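Local coordinates for Lmo0131 protein (PDB 4Q6J) that probably hydrolyses cyclic di-GMP, as EAL-domain phosphodiesterases do, on a TIM-barrel fold, at residues V99-M105 and I137-L142; L108-K113 and K144-V150; V214-V220 and Y234-R238. All coordinates share one frame; numbering follows the deposited sequence.

Contact 1: residues V99-M105 and I137-L142; sequences VASSTYM and IADKNL. With ACY (acetic acid), chain S; ACY (acetic acid), chain C.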
# COMPACT_ATOMS: atom_id res chain seq x y z
N VAL B 99 -13.19 5.78 -12.26
CA VAL B 99 -12.84 5.89 -13.66
C VAL B 99 -12.81 4.50 -14.33
O VAL B 99 -13.16 4.34 -15.49
CB VAL B 99 -11.51 6.67 -13.87
CG1 VAL B 99 -11.11 6.65 -15.34
CG2 VAL B 99 -11.65 8.11 -13.37
N ALA B 100 -12.42 3.50 -13.55
CA ALA B 100 -12.28 2.14 -14.08
C ALA B 100 -13.58 1.36 -14.01
O ALA B 100 -13.63 0.21 -14.45
CB ALA B 100 -11.19 1.40 -13.35
N SER B 101 -14.62 1.97 -13.45
CA SER B 101 -15.96 1.39 -13.41
C SER B 101 -16.77 1.77 -14.65
O SER B 101 -17.15 2.91 -14.83
CB SER B 101 -16.72 1.84 -12.15
OG SER B 101 -18.09 1.49 -12.22
N SER B 102 -17.07 0.79 -15.48
CA SER B 102 -17.85 1.07 -16.66
C SER B 102 -19.23 1.48 -16.25
O SER B 102 -19.83 2.33 -16.87
CB SER B 102 -17.90 -0.13 -17.58
OG SER B 102 -16.60 -0.42 -18.01
N THR B 103 -19.74 0.89 -15.19
CA THR B 103 -21.08 1.21 -14.77
C THR B 103 -21.18 2.68 -14.34
O THR B 103 -22.10 3.39 -14.74
CB THR B 103 -21.53 0.24 -13.69
OG1 THR B 103 -21.77 -1.05 -14.27
CG2 THR B 103 -22.78 0.74 -13.06
N TYR B 104 -20.21 3.15 -13.56
CA TYR B 104 -20.19 4.57 -13.24
C TYR B 104 -19.92 5.42 -14.46
O TYR B 104 -20.56 6.42 -14.66
CB TYR B 104 -19.15 4.93 -12.18
CG TYR B 104 -19.21 6.42 -11.92
CD1 TYR B 104 -20.26 6.95 -11.22
CD2 TYR B 104 -18.24 7.29 -12.43
CE1 TYR B 104 -20.35 8.29 -11.00
CE2 TYR B 104 -18.33 8.65 -12.21
CZ TYR B 104 -19.39 9.14 -11.51
OH TYR B 104 -19.54 10.49 -11.29
N MSE B 105 -18.94 5.05 -15.26
CA MSE B 105 -18.50 5.93 -16.33
C MSE B 105 -19.53 6.01 -17.44
O MSE B 105 -19.53 6.93 -18.25
CB MSE B 105 -17.12 5.52 -16.84
CG MSE B 105 -15.98 5.81 -15.83
SE MSE B 105 -15.74 7.74 -15.42
CE MSE B 105 -14.70 8.20 -17.02
N ILE B 137 -9.64 -0.97 -19.31
CA ILE B 137 -11.03 -0.58 -19.06
C ILE B 137 -11.12 0.91 -18.76
O ILE B 137 -11.95 1.62 -19.32
CB ILE B 137 -11.68 -1.33 -17.88
CG1 ILE B 137 -11.41 -2.83 -17.99
CG2 ILE B 137 -13.17 -1.10 -17.87
CD1 ILE B 137 -12.15 -3.48 -19.11
N ALA B 138 -10.26 1.38 -17.86
CA ALA B 138 -10.19 2.80 -17.57
C ALA B 138 -9.97 3.60 -18.87
O ALA B 138 -10.65 4.58 -19.11
CB ALA B 138 -9.08 3.04 -16.61
N ASP B 139 -9.02 3.15 -19.69
CA ASP B 139 -8.68 3.78 -20.95
C ASP B 139 -9.93 3.94 -21.80
O ASP B 139 -10.25 5.03 -22.25
CB ASP B 139 -7.65 2.90 -21.64
CG ASP B 139 -7.10 3.52 -22.89
OD1 ASP B 139 -7.29 4.75 -23.09
OD2 ASP B 139 -6.46 2.77 -23.66
N LYS B 140 -10.66 2.84 -21.98
CA LYS B 140 -11.95 2.85 -22.69
C LYS B 140 -13.06 3.74 -22.12
O LYS B 140 -13.73 4.43 -22.85
CB LYS B 140 -12.47 1.42 -22.82
CG LYS B 140 -13.72 1.29 -23.69
CD LYS B 140 -13.75 -0.04 -24.42
CE LYS B 140 -14.66 0.01 -25.65
NZ LYS B 140 -14.12 0.83 -26.80
N ASN B 141 -13.24 3.70 -20.80
CA ASN B 141 -14.15 4.57 -20.08
C ASN B 141 -13.90 6.05 -20.38
O ASN B 141 -14.82 6.78 -20.70
CB ASN B 141 -14.06 4.31 -18.57
CG ASN B 141 -14.75 3.06 -18.16
OD1 ASN B 141 -15.52 2.52 -18.93
ND2 ASN B 141 -14.50 2.58 -16.97
N LEU B 142 -12.63 6.43 -20.27
CA LEU B 142 -12.19 7.78 -20.54
C LEU B 142 -12.42 8.12 -22.00
O LEU B 142 -12.98 9.16 -22.29
CB LEU B 142 -10.72 7.93 -20.18
CG LEU B 142 -10.52 7.83 -18.67
CD1 LEU B 142 -9.07 7.69 -18.32
CD2 LEU B 142 -11.12 9.04 -18.01
C ACY S . -17.36 -2.39 -13.95
O ACY S . -18.45 -1.90 -14.29
OXT ACY S . -17.26 -3.07 -12.92
CH3 ACY S . -16.14 -2.13 -14.77
C ACY C . -19.13 -1.88 -11.51
O ACY C . -19.73 -2.56 -12.34
OXT ACY C . -18.24 -1.08 -11.84
CH3 ACY C . -19.44 -2.03 -10.05
O HOH W 1 -16.04 0.80 -20.96
O HOH W 2 -17.35 6.58 -20.17
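Asn-141, which loses more surface here than any other residue of the two segments, reaches across with its amide to the carbonyl oxygen of Val-99. In this EAL-domain TIM barrel the contact joins the end of helix 96-99 and the turn into helix 102-115 to helix 136-146; helices 102-115 and 136-146 follow the adjacent parallel strands 89-95 and 122-127. The bond from Asn-141 ND2 to Val-99 O is short, 2.7 Å, and fairly straight, with 158° at the hydrogen. The oxygen lies close to the amide plane of Asn-141, while the donor stands tilted from the carbonyl plane. With CG beside its backbone N (chi1 -76°), Asn-141 is aimed at the end of helix 96-99, and water 1 donates to its other amide atom, OD1, at 2.7 Å. Both polar atoms of this buried amide are thus engaged, which should fix its rotation.

Val-99 adds an apolar contact. Its CG1, anti to the backbone N (chi1 175°), runs up against the branch point of Leu-142, 3.6 Å from CG, the two side chains meeting roughly at right angles. Selenomethionine Met-105 packs its CB 3.7 Å from Asn-141 CG, and its bent chain then carries CE onto Leu-142 CD2 at 3.8 Å. Ile-124 and Ile-126 of strand 122-127 lie against Met-105 and Leu-142 respectively. At the helix start Ser-101 is the N-cap, its OG accepting from Tyr-104 N at 3.0 Å. Water 2 ties the two backbones together, donating to Met-105 O at 2.9 Å and to Asn-141 O at 2.6 Å.

Contact 2: residues L108-K113 and K144-V150; sequences LHDYVK and KIKDLGV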
# COMPACT_ATOMS: atom_id res chain seq x y z
N LEU B 108 -21.99 8.56 -16.13
CA LEU B 108 -21.41 9.89 -16.18
C LEU B 108 -21.44 10.41 -17.60
O LEU B 108 -21.76 11.56 -17.85
CB LEU B 108 -19.98 9.91 -15.62
CG LEU B 108 -19.30 11.29 -15.76
CD1 LEU B 108 -20.03 12.36 -14.98
CD2 LEU B 108 -17.85 11.27 -15.36
N HIS B 109 -21.08 9.56 -18.54
CA HIS B 109 -21.17 9.87 -19.96
C HIS B 109 -22.57 10.29 -20.35
O HIS B 109 -22.77 11.21 -21.15
CB HIS B 109 -20.80 8.62 -20.75
CG HIS B 109 -21.12 8.72 -22.20
ND1 HIS B 109 -22.41 8.68 -22.68
CD2 HIS B 109 -20.32 8.85 -23.28
CE1 HIS B 109 -22.39 8.80 -24.00
NE2 HIS B 109 -21.13 8.90 -24.38
N ASP B 110 -23.55 9.57 -19.81
CA ASP B 110 -24.95 9.83 -20.12
C ASP B 110 -25.42 11.12 -19.49
O ASP B 110 -26.12 11.92 -20.13
CB ASP B 110 -25.80 8.72 -19.56
CG ASP B 110 -25.71 7.47 -20.36
OD1 ASP B 110 -24.89 7.41 -21.30
OD2 ASP B 110 -26.45 6.54 -20.03
N TYR B 111 -25.08 11.31 -18.23
CA TYR B 111 -25.41 12.54 -17.55
C TYR B 111 -24.73 13.76 -18.22
O TYR B 111 -25.35 14.81 -18.40
CB TYR B 111 -25.05 12.45 -16.06
CG TYR B 111 -25.60 13.62 -15.30
CD1 TYR B 111 -24.90 14.81 -15.23
CD2 TYR B 111 -26.83 13.55 -14.69
CE1 TYR B 111 -25.40 15.89 -14.58
CE2 TYR B 111 -27.35 14.62 -14.03
CZ TYR B 111 -26.64 15.80 -13.98
OH TYR B 111 -27.15 16.88 -13.32
N VAL B 112 -23.47 13.63 -18.59
CA VAL B 112 -22.78 14.67 -19.34
C VAL B 112 -23.46 14.98 -20.68
O VAL B 112 -23.77 16.12 -20.98
CB VAL B 112 -21.28 14.32 -19.55
CG1 VAL B 112 -20.64 15.28 -20.53
CG2 VAL B 112 -20.54 14.36 -18.22
N LYS B 113 -23.75 13.96 -21.46
CA LYS B 113 -24.33 14.18 -22.78
C LYS B 113 -25.67 14.90 -22.65
O LYS B 113 -26.00 15.77 -23.43
CB LYS B 113 -24.50 12.83 -23.48
CG LYS B 113 -25.08 12.93 -24.89
CD LYS B 113 -25.11 11.58 -25.57
CE LYS B 113 -25.01 11.76 -27.07
NZ LYS B 113 -24.86 10.47 -27.78
N LYS B 144 -14.49 7.23 -24.11
CA LYS B 144 -15.90 7.47 -24.42
C LYS B 144 -16.37 8.82 -23.97
O LYS B 144 -17.20 9.45 -24.62
CB LYS B 144 -16.80 6.45 -23.77
CG LYS B 144 -16.79 5.14 -24.48
CD LYS B 144 -17.45 4.07 -23.65
CE LYS B 144 -17.19 2.71 -24.26
NZ LYS B 144 -18.02 1.67 -23.63
N ILE B 145 -15.87 9.27 -22.83
CA ILE B 145 -16.25 10.58 -22.36
C ILE B 145 -15.47 11.64 -23.15
O ILE B 145 -15.99 12.69 -23.48
CB ILE B 145 -16.09 10.74 -20.84
CG1 ILE B 145 -17.05 9.79 -20.12
CG2 ILE B 145 -16.40 12.14 -20.40
CD1 ILE B 145 -17.19 10.06 -18.66
N LYS B 146 -14.22 11.32 -23.50
CA LYS B 146 -13.43 12.21 -24.34
C LYS B 146 -14.10 12.41 -25.71
O LYS B 146 -13.94 13.45 -26.33
CB LYS B 146 -12.00 11.69 -24.52
CG LYS B 146 -11.17 11.76 -23.23
CD LYS B 146 -9.69 11.58 -23.47
CE LYS B 146 -9.10 12.85 -24.09
NZ LYS B 146 -7.62 12.85 -24.09
N ASP B 147 -14.85 11.41 -26.17
CA ASP B 147 -15.58 11.51 -27.44
C ASP B 147 -16.59 12.64 -27.43
O ASP B 147 -17.05 13.04 -28.48
CB ASP B 147 -16.32 10.22 -27.77
CG ASP B 147 -15.38 9.03 -28.13
OD1 ASP B 147 -14.21 9.26 -28.50
OD2 ASP B 147 -15.84 7.87 -28.05
N LEU B 148 -16.94 13.15 -26.26
CA LEU B 148 -17.90 14.23 -26.14
C LEU B 148 -17.21 15.61 -26.12
O LEU B 148 -17.85 16.64 -26.31
CB LEU B 148 -18.78 14.03 -24.90
CG LEU B 148 -19.61 12.74 -24.83
CD1 LEU B 148 -20.13 12.47 -23.42
CD2 LEU B 148 -20.75 12.74 -25.86
N GLY B 149 -15.91 15.62 -25.86
CA GLY B 149 -15.16 16.86 -25.84
C GLY B 149 -14.47 17.12 -24.52
O GLY B 149 -13.64 18.01 -24.42
N VAL B 150 -14.85 16.33 -23.51
CA VAL B 150 -14.32 16.39 -22.15
C VAL B 150 -12.81 16.15 -22.08
O VAL B 150 -12.27 15.27 -22.78
CB VAL B 150 -15.07 15.33 -21.28
CG1 VAL B 150 -14.53 15.25 -19.84
CG2 VAL B 150 -16.53 15.65 -21.26
O HOH W 3 -19.26 9.36 -26.63
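Leu-108 meets Ile-145 on the side where strand 122-127 supports both through Ile-124. CD2 of Leu-108 stands 3.6 Å from Ile-145 CD1, the side chains running nearly perpendicular; Ile-145 has two conformers, and this distance belongs to one of them, so it is tentative. Next in sequence, His-109 swings its ring between the helices, the ring carbon CG being trans to its own amide nitrogen (chi1 168°). One face receives a CH-pi contact: Leu-148 CD1 lies 3.9 Å from the centroid of the His-109 ring and 24° off the normal, shifted toward the rim. The ring edge is used too. His-109 CD2 approaches Lys-144 O in the ring plane at 3.4 Å, and water 3, also in that plane, links His-109 NE2, 3.0 Å away, to Lys-144 O, to which it donates at 2.9 Å. At the other ring nitrogen, ND1 donates to the anti lone pair of Asp-110 OD1 at 3.1 Å with an angle of 152°. With partners at both nitrogens and a methyl over one face, the ring is probably restrained from flipping.

Segment 144-150 leaves helix 136-146 here through a Schellman motif, in which Gly-149 takes positive phi and the backbone bonds back into the last turn; this turn leads into barrel strand 151-154.

Val-112 points toward that exit. Its CG1 lies 4.1 Å from Leu-148 CD1 and 4.2 Å from Val-150 CG2, joining the end of the helix to the start of the strand, and Ile-78 of helix 66-83 packs on it as well. Lys-113 brushes Leu-148 CD1 with its CB, alongside the Val-112 contact.

Contact 3: residues V214-V220 and Y234-R238; sequences VEDMEQV and YYFSR. With EDO (1,2-ethanediol), chain R; EDO (1,2-ethanediol), chain L.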
# COMPACT_ATOMS: atom_id res chain seq x y z
N VAL B 214 1.51 26.64 -5.93
CA VAL B 214 2.29 27.83 -6.21
C VAL B 214 2.05 28.86 -5.10
O VAL B 214 0.92 29.26 -4.84
CB VAL B 214 2.00 28.43 -7.61
CG1 VAL B 214 2.76 29.74 -7.81
CG2 VAL B 214 2.39 27.44 -8.69
N GLU B 215 3.13 29.28 -4.44
CA GLU B 215 3.00 30.15 -3.29
C GLU B 215 3.62 31.54 -3.48
O GLU B 215 3.18 32.50 -2.85
CB GLU B 215 3.58 29.44 -2.07
CG GLU B 215 2.83 28.16 -1.72
CD GLU B 215 1.87 28.32 -0.57
OE1 GLU B 215 2.16 29.13 0.34
OE2 GLU B 215 0.83 27.63 -0.55
N ASP B 216 4.64 31.67 -4.33
CA ASP B 216 5.34 32.95 -4.45
C ASP B 216 5.84 33.29 -5.85
O ASP B 216 5.92 32.43 -6.72
CB ASP B 216 6.45 33.09 -3.39
CG ASP B 216 7.65 32.17 -3.65
OD1 ASP B 216 8.02 31.89 -4.79
OD2 ASP B 216 8.29 31.76 -2.68
N MSE B 217 6.19 34.55 -6.04
CA MSE B 217 6.58 35.05 -7.34
C MSE B 217 7.90 34.43 -7.86
O MSE B 217 8.07 34.27 -9.04
CB MSE B 217 6.62 36.59 -7.32
CG MSE B 217 6.82 37.27 -8.68
SE MSE B 217 5.41 36.90 -9.97
CE MSE B 217 6.54 36.59 -11.52
N GLU B 218 8.82 34.08 -6.97
CA GLU B 218 10.06 33.46 -7.39
C GLU B 218 9.80 32.09 -8.04
O GLU B 218 10.46 31.72 -9.01
CB GLU B 218 11.07 33.35 -6.23
CG GLU B 218 11.67 34.69 -5.80
CD GLU B 218 12.73 34.59 -4.68
OE1 GLU B 218 13.40 33.54 -4.55
OE2 GLU B 218 12.90 35.58 -3.93
N GLN B 219 8.82 31.36 -7.50
CA GLN B 219 8.34 30.14 -8.14
C GLN B 219 7.76 30.43 -9.51
O GLN B 219 8.04 29.71 -10.45
CB GLN B 219 7.28 29.44 -7.30
CG GLN B 219 7.86 28.51 -6.24
CD GLN B 219 6.81 28.03 -5.26
OE1 GLN B 219 5.93 28.78 -4.83
NE2 GLN B 219 6.89 26.77 -4.90
N VAL B 220 6.93 31.47 -9.61
CA VAL B 220 6.34 31.82 -10.89
C VAL B 220 7.39 32.08 -11.96
O VAL B 220 7.30 31.62 -13.10
CB VAL B 220 5.44 33.05 -10.76
CG1 VAL B 220 4.99 33.52 -12.15
CG2 VAL B 220 4.25 32.71 -9.86
N TYR B 234 -1.90 29.22 -3.50
CA TYR B 234 -2.24 30.34 -2.63
C TYR B 234 -1.92 31.72 -3.22
O TYR B 234 -2.62 32.70 -2.98
CB TYR B 234 -1.57 30.16 -1.25
CG TYR B 234 -2.37 30.79 -0.14
CD1 TYR B 234 -3.45 30.13 0.43
CD2 TYR B 234 -2.06 32.07 0.31
CE1 TYR B 234 -4.19 30.72 1.43
CE2 TYR B 234 -2.80 32.67 1.32
CZ TYR B 234 -3.86 31.99 1.88
OH TYR B 234 -4.59 32.59 2.89
N TYR B 235 -0.85 31.79 -4.01
CA TYR B 235 -0.37 33.05 -4.57
C TYR B 235 -1.43 33.74 -5.41
O TYR B 235 -1.46 34.98 -5.55
CB TYR B 235 0.90 32.82 -5.40
CG TYR B 235 1.52 34.09 -5.94
CD1 TYR B 235 2.21 34.96 -5.11
CD2 TYR B 235 1.42 34.43 -7.29
CE1 TYR B 235 2.77 36.13 -5.59
CE2 TYR B 235 1.97 35.60 -7.78
CZ TYR B 235 2.65 36.45 -6.93
OH TYR B 235 3.22 37.63 -7.39
N PHE B 236 -2.31 32.94 -5.99
CA PHE B 236 -3.41 33.45 -6.76
C PHE B 236 -4.66 33.43 -5.91
O PHE B 236 -5.23 34.49 -5.61
CB PHE B 236 -3.52 32.66 -8.06
CG PHE B 236 -2.28 32.76 -8.90
CD1 PHE B 236 -2.02 33.91 -9.61
CD2 PHE B 236 -1.33 31.75 -8.90
CE1 PHE B 236 -0.86 34.05 -10.36
CE2 PHE B 236 -0.15 31.88 -9.64
CZ PHE B 236 0.07 33.02 -10.38
N SER B 237 -5.07 32.24 -5.48
CA SER B 237 -6.25 32.13 -4.59
C SER B 237 -6.41 30.74 -3.93
O SER B 237 -6.32 29.72 -4.61
CB SER B 237 -7.54 32.47 -5.36
OG SER B 237 -8.66 32.54 -4.50
N ARG B 238 -6.65 30.72 -2.62
CA ARG B 238 -7.16 29.53 -1.97
C ARG B 238 -8.48 29.10 -2.64
O ARG B 238 -9.09 29.88 -3.36
CB ARG B 238 -7.42 29.85 -0.51
CG ARG B 238 -8.40 30.99 -0.30
CD ARG B 238 -8.27 31.58 1.09
NE ARG B 238 -9.47 31.33 1.89
CZ ARG B 238 -10.44 32.21 2.11
NH1 ARG B 238 -10.36 33.43 1.60
NH2 ARG B 238 -11.49 31.88 2.85
C1 EDO R . -5.13 33.43 -1.29
O1 EDO R . -6.38 33.33 -0.62
C2 EDO R . -4.76 34.90 -1.29
O2 EDO R . -3.55 35.12 -2.02
C1 EDO L . -1.43 26.08 -1.58
O1 EDO L . -0.69 26.92 -2.47
C2 EDO L . -2.54 25.36 -2.30
O2 EDO L . -3.52 26.28 -2.78
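Val-214 O accepts a nearly straight backbone bond from Tyr-235 N, 3.2 Å long with 172° at the hydrogen, which ties the loop after strand 208-211 to the segment after strand 230-231, a turn in which 234-236 curl like a helix but lack its bonding pattern.

Tyr-235 buries the largest area. Given an extended first torsion (chi1 -176°), its ring packs against the start of helix 217-225: Asp-216 C lies 4.0 Å above one face, toward the rim. Selenomethionine Met-217 makes a Met-aromatic contact, its SE 5.1 Å from the centroid of the Tyr-235 ring and 58° off the normal, so it approaches obliquely, near the hydroxyl. Val-220 CG2 comes within 4.2 Å of Tyr-235 CD2. Val-214 CG1 meets Phe-236 CE2 at 4.0 Å, while CD2 of Tyr-235 sits over a face of the Phe-236 ring. Glu-215 bends at chi2 to bring its carboxylate toward Tyr-234 CB, and an ethanediol links the pair, accepting from Tyr-234 N at 2.8 Å through O1 and donating from O1 to Glu-215 OE2. Glu-215 also bonds Ser-8 and Thr-9 of the third subunit, and Tyr-234 OH bonds Asp-5 O there.

A capping box closes the N-terminus of helix 217-225. Gln-219 N donates to Asp-216 OD1 at 2.9 Å, and Gln-219 OE1 accepts from Asp-216 N at 3.2 Å, besides Glu-215 N. Together the two segments join the end of the Glu-Gly-Val-Glu sequence, recurrent in EAL domains, to the Gly-Tyr-Tyr-Phe-Ser-Arg region, after the last two parallel strands of the TIM barrel.

Contacts 1 and 2 are successive levels of one helix-helix interface, between helices 102-115 and 136-146. Their centres are 11 Å apart, and they touch through Met-105 CE and Ile-145 CD1 at 3.5 Å, a distance that holds for one of the two conformers of Ile-145. Contact 3 lies across the chain's centre from both: its centre is 35 Å from that of contact 1 and 33 Å from that of contact 2, with nearest atoms about 23 Å apart in each case. The acetic acid molecules bound at contact 1 and ethanediols at contact 3 probably come from the crystallisation liquor. Contact 3 meets the third subunit through several residues; contact 1 reaches the second directly at Thr-103, weakly, and through bound acetic acid.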